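Local coordinates for protein pyruvate dehydrogenase complex, dihydrolipoamide acetyltransferase E2 component (Thermus thermophilus, PDB 2EQ9) that probably transfers acetyl groups as the lipoyl-bearing E2 of the pyruvate dehydrogenase complex, and through this peripheral subunit-binding domain binds lipoamide dehydrogenase, at residues C[16-22]-C[34-39]. Residue numbers count along the deposited sequence, not the author numbering.
Sequences IPIEEVP and DVRAYA
Residues 16-22 run extended through I16 and P17, close into a 3-10 turn at 18-20 (hydrogen bonds E20 N to P17 O 2.8 Å, V21 N to I18 O 3.1 Å), then extend again through V21 and P22. Facing them, 34-39 is the C-terminal part of helix 32-39, with Y38 N hydrogen-bonded to D34 O at 2.8 Å and A39 N to V35 O at 3.0 Å. The register runs antiparallel: CA-CA distances are 7.8 Å for I16-A39, 6.0 Å for V21-V35 and 6.8 Å for P22-D34. No hydrogen bond crosses between the segments; apolar contacts hold them, burying 395 Å² in total. V21 (chi1 t) fits against the helix, its CG1 lying 3.6 Å from D34 O, 3.7 Å from V35 CA and 4.2 Å from V35 CG2. I18 CD1 also reaches V35 CG2, at 4.2 Å. V35 (chi1 t) also packs on A7, L10 and A11 of helix 5-13, so V21 and V35 belong to the small hydrophobic core of the peripheral subunit-binding domain, where two short helices and the loop joining them close round a few aliphatic side chains; Y38 closes its exposed margin. Y38 (chi1 t, chi2 67°) lies along the loop: V21 CA and E20 O cover one ring face, with E20 O 3.7 Å from Y38 CZ, while I16 CG2 meets the ring edge 3.6 Å from Y38 CD2. P22 CD lies 3.8 Å from Y38 CD1. I16, in the mt rotamer, extends CD1 to 3.9 Å from A39 CB. At the other end P22 O sits 3.5 Å from D34 CB, while D34 OD2 turns to hydrogen bonds with R31 N and S24 OG.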
loop_
_atom_site.group_PDB
_atom_site.type_symbol
_atom_site.label_atom_id
_atom_site.label_comp_id
_atom_site.label_asym_id
_atom_site.label_seq_id
_atom_site.Cartn_x
_atom_site.Cartn_y
_atom_site.Cartn_z
ATOM N N ILE C 16 20.987 -28.441 -6.052
ATOM C CA ILE C 16 20.388 -29.202 -4.959
ATOM C C ILE C 16 18.864 -29.144 -4.996
ATOM O O ILE C 16 18.273 -28.063 -4.947
ATOM C CB ILE C 16 20.828 -28.660 -3.578
ATOM C CG1 ILE C 16 22.344 -28.772 -3.418
ATOM C CG2 ILE C 16 20.137 -29.440 -2.469
ATOM C CD1 ILE C 16 22.855 -28.179 -2.123
ATOM N N PRO C 17 18.204 -30.307 -5.089
ATOM C CA PRO C 17 16.737 -30.332 -5.119
ATOM C C PRO C 17 16.194 -29.773 -3.800
ATOM O O PRO C 17 16.387 -30.363 -2.735
ATOM C CB PRO C 17 16.418 -31.815 -5.327
ATOM C CG PRO C 17 17.632 -32.520 -4.773
ATOM C CD PRO C 17 18.766 -31.660 -5.243
ATOM N N ILE C 18 15.520 -28.630 -3.882
ATOM C CA ILE C 18 14.988 -27.955 -2.704
ATOM C C ILE C 18 14.127 -28.814 -1.784
ATOM O O ILE C 18 14.191 -28.672 -0.561
ATOM C CB ILE C 18 14.187 -26.682 -3.094
ATOM C CG1 ILE C 18 13.836 -25.882 -1.836
ATOM C CG2 ILE C 18 12.922 -27.061 -3.858
ATOM C CD1 ILE C 18 15.048 -25.378 -1.065
ATOM N N GLU C 19 13.323 -29.702 -2.357
ATOM C CA GLU C 19 12.466 -30.556 -1.541
ATOM C C GLU C 19 13.263 -31.562 -0.718
ATOM O O GLU C 19 12.701 -32.283 0.106
ATOM C CB GLU C 19 11.443 -31.296 -2.417
ATOM C CG GLU C 19 11.976 -31.809 -3.748
ATOM C CD GLU C 19 12.191 -30.693 -4.751
ATOM O OE1 GLU C 19 11.276 -29.858 -4.909
ATOM O OE2 GLU C 19 13.266 -30.652 -5.386
ATOM N N GLU C 20 14.574 -31.597 -0.933
ATOM C CA GLU C 20 15.437 -32.524 -0.212
ATOM C C GLU C 20 16.161 -31.842 0.945
ATOM O O GLU C 20 16.825 -32.503 1.743
ATOM C CB GLU C 20 16.476 -33.132 -1.159
ATOM C CG GLU C 20 15.912 -33.737 -2.443
ATOM C CD GLU C 20 14.897 -34.841 -2.204
ATOM O OE1 GLU C 20 15.173 -35.746 -1.387
ATOM O OE2 GLU C 20 13.825 -34.810 -2.851
ATOM N N VAL C 21 16.036 -30.519 1.035
ATOM C CA VAL C 21 16.691 -29.761 2.098
ATOM C C VAL C 21 15.828 -29.655 3.355
ATOM O O VAL C 21 14.747 -29.066 3.329
ATOM C CB VAL C 21 17.037 -28.330 1.639
ATOM C CG1 VAL C 21 17.778 -27.595 2.747
ATOM C CG2 VAL C 21 17.875 -28.375 0.379
ATOM N N PRO C 22 16.296 -30.229 4.474
ATOM C CA PRO C 22 15.521 -30.162 5.719
ATOM C C PRO C 22 15.406 -28.732 6.255
ATOM O O PRO C 22 16.374 -27.965 6.232
ATOM C CB PRO C 22 16.293 -31.091 6.656
ATOM C CG PRO C 22 17.712 -30.993 6.145
ATOM C CD PRO C 22 17.522 -31.028 4.650
ATOM N N ASP C 34 19.811 -23.250 5.908
ATOM C CA ASP C 34 19.548 -24.680 5.766
ATOM C C ASP C 34 20.079 -25.237 4.445
ATOM O O ASP C 34 20.691 -26.303 4.414
ATOM C CB ASP C 34 18.046 -24.960 5.864
ATOM C CG ASP C 34 17.439 -24.440 7.148
ATOM O OD1 ASP C 34 18.035 -24.671 8.224
ATOM O OD2 ASP C 34 16.363 -23.807 7.087
ATOM N N VAL C 35 19.841 -24.518 3.353
ATOM C CA VAL C 35 20.307 -24.975 2.052
ATOM C C VAL C 35 21.826 -25.124 2.069
ATOM O O VAL C 35 22.369 -26.099 1.553
ATOM C CB VAL C 35 19.894 -23.996 0.933
ATOM C CG1 VAL C 35 20.376 -24.510 -0.413
ATOM C CG2 VAL C 35 18.384 -23.840 0.917
ATOM N N ARG C 36 22.507 -24.156 2.674
ATOM C CA ARG C 36 23.963 -24.190 2.767
ATOM C C ARG C 36 24.393 -25.300 3.724
ATOM O O ARG C 36 25.394 -25.981 3.492
ATOM C CB ARG C 36 24.493 -22.838 3.253
ATOM N N ALA C 37 23.628 -25.480 4.796
ATOM C CA ALA C 37 23.925 -26.507 5.788
ATOM C C ALA C 37 23.863 -27.884 5.144
ATOM O O ALA C 37 24.650 -28.772 5.474
ATOM C CB ALA C 37 22.933 -26.426 6.941
ATOM N N TYR C 38 22.922 -28.053 4.223
ATOM C CA TYR C 38 22.747 -29.317 3.520
ATOM C C TYR C 38 23.853 -29.463 2.479
ATOM O O TYR C 38 24.287 -30.572 2.171
ATOM C CB TYR C 38 21.375 -29.341 2.835
ATOM C CG TYR C 38 21.022 -30.643 2.150
ATOM C CD1 TYR C 38 20.812 -31.810 2.885
ATOM C CD2 TYR C 38 20.885 -30.706 0.764
ATOM C CE1 TYR C 38 20.473 -33.008 2.253
ATOM C CE2 TYR C 38 20.546 -31.896 0.124
ATOM C CZ TYR C 38 20.342 -33.041 0.872
ATOM O OH TYR C 38 20.006 -34.215 0.237
ATOM N N ALA C 39 24.308 -28.330 1.950
ATOM C CA ALA C 39 25.362 -28.314 0.943
ATOM C C ALA C 39 26.683 -28.828 1.515
ATOM O O ALA C 39 27.525 -29.352 0.784
ATOM C CB ALA C 39 25.540 -26.902 0.403
#